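Local coordinates for pectinesterase 1 (Solanum lycopersicum, PDB 1XG2), which hydrolyses the methyl esters of pectin to release methanol and is crystallised here in complex with its inhibitor protein, at residues Val6-Asp10 / Arg39-Lys43; Leu55-Gly61 / Gly91-Ile97. All blocks are in the same frame, centred on the assembly; numbering follows the deposited sequence.

Contact 1: residues Val6-Asp10 / Arg39-Lys43; sequences VVAQD and RGTYK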
loop_
_atom_site.group_PDB
_atom_site.type_symbol
_atom_site.label_atom_id
_atom_site.label_comp_id
_atom_site.label_asym_id
_atom_site.label_seq_id
_atom_site.Cartn_x
_atom_site.Cartn_y
_atom_site.Cartn_z
ATOM N N VAL A 6 0.957 28.555 1.185
ATOM C CA VAL A 6 1.075 28.560 -0.265
ATOM C C VAL A 6 2.531 28.323 -0.650
ATOM O O VAL A 6 3.435 28.922 -0.075
ATOM C CB VAL A 6 0.562 29.889 -0.869
ATOM C CG1 VAL A 6 0.816 29.946 -2.383
ATOM C CG2 VAL A 6 -0.936 30.063 -0.561
ATOM N N VAL A 7 2.736 27.433 -1.612
ATOM C CA VAL A 7 4.046 27.169 -2.180
ATOM C C VAL A 7 4.067 27.715 -3.598
ATOM O O VAL A 7 3.165 27.451 -4.384
ATOM C CB VAL A 7 4.345 25.673 -2.205
ATOM C CG1 VAL A 7 5.670 25.400 -2.894
ATOM C CG2 VAL A 7 4.321 25.098 -0.789
ATOM N N ALA A 8 5.099 28.481 -3.921
ATOM C CA ALA A 8 5.251 29.069 -5.250
ATOM C C ALA A 8 6.712 29.380 -5.578
ATOM O O ALA A 8 7.490 29.758 -4.702
ATOM C CB ALA A 8 4.413 30.336 -5.365
ATOM N N GLN A 9 7.048 29.247 -6.857
ATOM C CA GLN A 9 8.410 29.436 -7.349
ATOM C C GLN A 9 8.727 30.903 -7.656
ATOM O O GLN A 9 9.888 31.297 -7.642
ATOM C CB GLN A 9 8.645 28.576 -8.596
ATOM C CG GLN A 9 8.251 27.125 -8.401
ATOM C CD GLN A 9 8.759 26.211 -9.493
ATOM O OE1 GLN A 9 8.501 26.452 -10.678
ATOM N NE2 GLN A 9 9.485 25.165 -9.109
ATOM N N ASP A 10 7.691 31.697 -7.914
ATOM C CA ASP A 10 7.839 33.120 -8.240
ATOM C C ASP A 10 7.805 34.076 -7.027
ATOM O O ASP A 10 7.582 35.280 -7.200
ATOM C CB ASP A 10 6.755 33.530 -9.251
ATOM C CG ASP A 10 5.337 33.407 -8.688
ATOM O OD1 ASP A 10 5.175 33.129 -7.478
ATOM O OD2 ASP A 10 4.317 33.560 -9.397
ATOM N N ARG A 39 1.395 26.570 -9.808
ATOM C CA ARG A 39 1.898 25.898 -11.000
ATOM C C ARG A 39 3.408 25.999 -11.084
ATOM O O ARG A 39 4.013 26.991 -10.654
ATOM C CB ARG A 39 1.249 26.446 -12.285
ATOM C CG ARG A 39 1.632 27.879 -12.654
ATOM C CD ARG A 39 0.735 28.486 -13.725
ATOM N NE ARG A 39 -0.662 28.559 -13.273
ATOM C CZ ARG A 39 -1.663 29.105 -13.971
ATOM N NH1 ARG A 39 -1.455 29.635 -15.177
ATOM N NH2 ARG A 39 -2.886 29.115 -13.457
ATOM N N GLY A 40 4.006 24.937 -11.605
ATOM C CA GLY A 40 5.444 24.813 -11.665
ATOM C C GLY A 40 5.847 23.365 -11.488
ATOM O O GLY A 40 5.028 22.514 -11.120
ATOM N N THR A 41 7.112 23.092 -11.774
ATOM C CA THR A 41 7.698 21.781 -11.577
ATOM C C THR A 41 8.694 21.891 -10.430
ATOM O O THR A 41 9.598 22.719 -10.462
ATOM C CB THR A 41 8.338 21.319 -12.878
ATOM O OG1 THR A 41 7.291 21.055 -13.831
ATOM C CG2 THR A 41 9.047 19.979 -12.707
ATOM N N TYR A 42 8.502 21.058 -9.409
ATOM C CA TYR A 42 9.260 21.130 -8.168
ATOM C C TYR A 42 10.071 19.859 -8.071
ATOM O O TYR A 42 9.525 18.775 -7.890
ATOM C CB TYR A 42 8.303 21.266 -6.975
ATOM C CG TYR A 42 7.445 22.508 -7.013
ATOM C CD1 TYR A 42 6.348 22.599 -7.862
ATOM C CD2 TYR A 42 7.735 23.605 -6.199
ATOM C CE1 TYR A 42 5.564 23.745 -7.905
ATOM C CE2 TYR A 42 6.952 24.767 -6.237
ATOM C CZ TYR A 42 5.873 24.827 -7.095
ATOM O OH TYR A 42 5.098 25.959 -7.133
ATOM N N LYS A 43 11.382 20.014 -8.207
ATOM C CA LYS A 43 12.331 18.915 -8.243
ATOM C C LYS A 43 12.740 18.647 -6.796
ATOM O O LYS A 43 13.757 19.166 -6.326
ATOM C CB LYS A 43 13.540 19.340 -9.094
ATOM C CG LYS A 43 14.094 18.359 -10.107
ATOM C CD LYS A 43 14.523 19.144 -11.390
ATOM C CE LYS A 43 15.490 18.366 -12.300
ATOM N NZ LYS A 43 15.837 19.153 -13.542
HETATM O O HOH W 1 8.636 25.263 -13.069
HETATM O O HOH W 2 4.685 29.109 -8.877
#

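Contact 2: residues Leu55-Gly61 / Gly91-Ile97; sequences LMIVGDG and GFILQDI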
loop_
_atom_site.group_PDB
_atom_site.type_symbol
_atom_site.label_atom_id
_atom_site.label_comp_id
_atom_site.label_asym_id
_atom_site.label_seq_id
_atom_site.Cartn_x
_atom_site.Cartn_y
_atom_site.Cartn_z
ATOM N N LEU A 55 -3.256 16.476 6.555
ATOM C CA LEU A 55 -2.633 17.419 5.644
ATOM C C LEU A 55 -3.223 17.223 4.259
ATOM O O LEU A 55 -3.272 16.096 3.776
ATOM C CB LEU A 55 -1.125 17.168 5.559
ATOM C CG LEU A 55 -0.151 18.280 5.923
ATOM C CD1 LEU A 55 1.251 17.910 5.438
ATOM C CD2 LEU A 55 -0.571 19.628 5.345
ATOM N N MET A 56 -3.631 18.320 3.629
ATOM C CA MET A 56 -4.049 18.329 2.238
ATOM C C MET A 56 -3.005 19.083 1.413
ATOM O O MET A 56 -2.680 20.231 1.711
ATOM C CB MET A 56 -5.405 19.007 2.095
ATOM C CG MET A 56 -5.905 19.113 0.654
ATOM S SD MET A 56 -7.603 19.666 0.623
ATOM C CE MET A 56 -8.036 19.403 -1.050
ATOM N N ILE A 57 -2.446 18.418 0.408
ATOM C CA ILE A 57 -1.529 19.054 -0.526
ATOM C C ILE A 57 -2.295 19.160 -1.829
ATOM O O ILE A 57 -2.700 18.160 -2.395
ATOM C CB ILE A 57 -0.236 18.241 -0.687
ATOM C CG1 ILE A 57 0.533 18.226 0.638
ATOM C CG2 ILE A 57 0.639 18.820 -1.802
ATOM C CD1 ILE A 57 1.849 17.467 0.609
ATOM N N VAL A 58 -2.517 20.386 -2.284
ATOM C CA VAL A 58 -3.322 20.614 -3.472
ATOM C C VAL A 58 -2.560 21.526 -4.417
ATOM O O VAL A 58 -2.035 22.547 -3.991
ATOM C CB VAL A 58 -4.733 21.184 -3.096
ATOM C CG1 VAL A 58 -4.639 22.477 -2.329
ATOM C CG2 VAL A 58 -5.605 21.351 -4.318
ATOM N N GLY A 59 -2.480 21.140 -5.684
ATOM C CA GLY A 59 -1.841 21.944 -6.702
ATOM C C GLY A 59 -2.834 22.737 -7.537
ATOM O O GLY A 59 -4.023 22.841 -7.208
ATOM N N ASP A 60 -2.331 23.263 -8.647
ATOM C CA ASP A 60 -3.083 24.122 -9.556
ATOM C C ASP A 60 -3.738 23.307 -10.672
ATOM O O ASP A 60 -4.237 23.870 -11.644
ATOM C CB ASP A 60 -2.112 25.142 -10.179
ATOM C CG ASP A 60 -2.491 26.578 -9.913
ATOM O OD1 ASP A 60 -3.700 26.896 -9.843
ATOM O OD2 ASP A 60 -1.612 27.466 -9.768
ATOM N N GLY A 61 -3.745 21.983 -10.534
ATOM C CA GLY A 61 -4.177 21.093 -11.589
ATOM C C GLY A 61 -3.147 20.019 -11.877
ATOM O O GLY A 61 -1.952 20.275 -11.800
ATOM N N GLY A 91 -5.028 10.591 7.385
ATOM C CA GLY A 91 -5.959 11.560 6.810
ATOM C C GLY A 91 -5.417 12.385 5.642
ATOM O O GLY A 91 -6.080 13.330 5.213
ATOM N N PHE A 92 -4.226 12.037 5.145
ATOM C CA PHE A 92 -3.587 12.700 4.005
ATOM C C PHE A 92 -4.530 12.815 2.797
ATOM O O PHE A 92 -5.226 11.871 2.474
ATOM C CB PHE A 92 -2.330 11.918 3.597
ATOM C CG PHE A 92 -1.518 12.581 2.530
ATOM C CD1 PHE A 92 -0.984 13.838 2.733
ATOM C CD2 PHE A 92 -1.287 11.944 1.314
ATOM C CE1 PHE A 92 -0.222 14.461 1.735
ATOM C CE2 PHE A 92 -0.522 12.545 0.314
ATOM C CZ PHE A 92 0.005 13.798 0.519
ATOM N N ILE A 93 -4.559 13.987 2.166
ATOM C CA ILE A 93 -5.297 14.209 0.930
ATOM C C ILE A 93 -4.332 14.836 -0.057
ATOM O O ILE A 93 -3.647 15.804 0.277
ATOM C CB ILE A 93 -6.460 15.185 1.141
ATOM C CG1 ILE A 93 -7.432 14.619 2.169
ATOM C CG2 ILE A 93 -7.151 15.514 -0.213
ATOM C CD1 ILE A 93 -8.451 15.600 2.597
ATOM N N LEU A 94 -4.275 14.267 -1.253
ATOM C CA LEU A 94 -3.466 14.784 -2.340
ATOM C C LEU A 94 -4.422 15.070 -3.493
ATOM O O LEU A 94 -5.274 14.234 -3.845
ATOM C CB LEU A 94 -2.415 13.751 -2.742
ATOM C CG LEU A 94 -1.374 14.200 -3.767
ATOM C CD1 LEU A 94 -0.444 15.200 -3.137
ATOM C CD2 LEU A 94 -0.604 13.005 -4.316
ATOM N N GLN A 95 -4.279 16.244 -4.094
ATOM C CA GLN A 95 -5.253 16.697 -5.083
ATOM C C GLN A 95 -4.680 17.673 -6.096
ATOM O O GLN A 95 -3.820 18.493 -5.763
ATOM C CB GLN A 95 -6.452 17.340 -4.376
ATOM C CG GLN A 95 -7.640 17.662 -5.281
ATOM C CD GLN A 95 -8.741 18.337 -4.515
ATOM O OE1 GLN A 95 -8.916 19.568 -4.607
ATOM N NE2 GLN A 95 -9.466 17.559 -3.721
ATOM N N ASP A 96 -5.187 17.563 -7.327
ATOM C CA ASP A 96 -4.892 18.485 -8.433
ATOM C C ASP A 96 -3.409 18.695 -8.655
ATOM O O ASP A 96 -2.937 19.822 -8.739
ATOM C CB ASP A 96 -5.588 19.835 -8.208
ATOM C CG ASP A 96 -7.081 19.735 -8.296
ATOM O OD1 ASP A 96 -7.583 19.037 -9.210
ATOM O OD2 ASP A 96 -7.827 20.308 -7.478
ATOM N N ILE A 97 -2.675 17.596 -8.731
ATOM C CA ILE A 97 -1.215 17.664 -8.743
ATOM C C ILE A 97 -0.677 16.419 -9.433
ATOM O O ILE A 97 -1.340 15.393 -9.479
ATOM C CB ILE A 97 -0.675 17.814 -7.297
ATOM C CG1 ILE A 97 0.796 18.259 -7.299
ATOM C CG2 ILE A 97 -0.848 16.512 -6.503
ATOM C CD1 ILE A 97 1.276 18.730 -5.961
#

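Contact 1: residues Val6-Asp10 / Arg39-Lys43
Gln9 lies across the ring of Tyr42 at the N-terminal end of the right-handed parallel beta-helix, where the chain leaving strand 5-7 meets the first strand, 40-43, of a neighbouring sheet of the coil. Its amide nitrogen NE2 sits 3.7 Å above the ring plane, over the centre of the ring, and its CG comes to 3.5 Å from Tyr42 CE2; amide and ring planes are inclined at 42°, so the pair is not a parallel stack. From this position Gln9 NE2 donates to Thr41 O at 2.8 Å, a bent bond that reaches the carbonyl from above its plane. Val7 approaches the same ring obliquely: with CG1 anti to the backbone N (chi1 176°), that methyl is brought to 3.6 Å from Tyr42 CE2. The phenol OH passes close to Ala8 CA and is hydrogen-bonded to Lys38 O, which fixes the far end of the ring. Gln9 OE1 lies against Gly40 CA, where a side chain would collide with it. Two waters complete the junction. One joins Gln9 N to Arg39 O; the other donates to Gln9 OE1 at 2.7 Å and accepts from Thr41 N at 3.0 Å.

Contact 2: residues Leu55-Gly61 / Gly91-Ile97
Leu55 O accepts from Ile93 N at 2.9 Å, the first of four backbone bonds by which the parallel strands 55-59 and 93-95 satisfy one another in regular alternation. Ile93 O then takes Ile57 N, Ile57 O takes Gln95 N, and Gln95 O takes Gly59 N. The two middle bonds arrive nearly along the C=O axis. All four carbonyl oxygens of this ladder also receive a CA-H...O contact, from Phe92, Met56, Leu94 and Val58 CA in turn. Met56 and Val58 turn their other backbone edge to strand 33-37, bonding with Tyr33, Ile35 and Val37. Beyond the strands, Asp96 O accepts from Gly61 N at 2.9 Å, with the donor 40° out of the carbonyl plane. A side chain on Gly59 would clash with this oxygen. The Asp96 carboxylate forms a salt bridge with Arg124, while that of Asp60 bonds to Tyr36 OH.

On one face of the sheet, Met56 extends fully, its CE reaching the Gln95 amide, 3.5 Å from NE2. On the other, Ile57 CD1 meets the edge of the Phe92 ring, 3.8 Å from CE1, and Leu94 CD1 packs against Ile57 CB. Phe92 holds CG anti to its backbone N (chi1 -174°), which swings the ring alongside Ile57 CD1 and against Val48. An alanine here would remove the ring and is likely to open a gap beside Ile57 CD1. Such in-register stacking of parallel strands from successive coils is characteristic of the right-handed parallel beta-helix of pectinesterases.

In the fold
Both contacts belong to the N-terminal end of the beta-helix, away from the probable catalytic and substrate-binding residues, with centres about 14 Å apart. Contact 2 joins neighbouring strands within one long parallel sheet; contact 1 links the first strand of that sheet to the first strand of another. Contact 2 is the more enclosed, with no fully exposed residue among those that touch, whereas contact 1 reaches the surface through Gln9 and Thr41. Their chemistry differs accordingly: repeated backbone bonds and buried apolar side chains against a side-chain amide, an aromatic ring and bridging waters. Strand 33-37 lies between strands 5-7 and 55-59, and the contacts touch directly where Asp60 OD2 lies 3.1 Å from Arg39 N, a probable hydrogen bond.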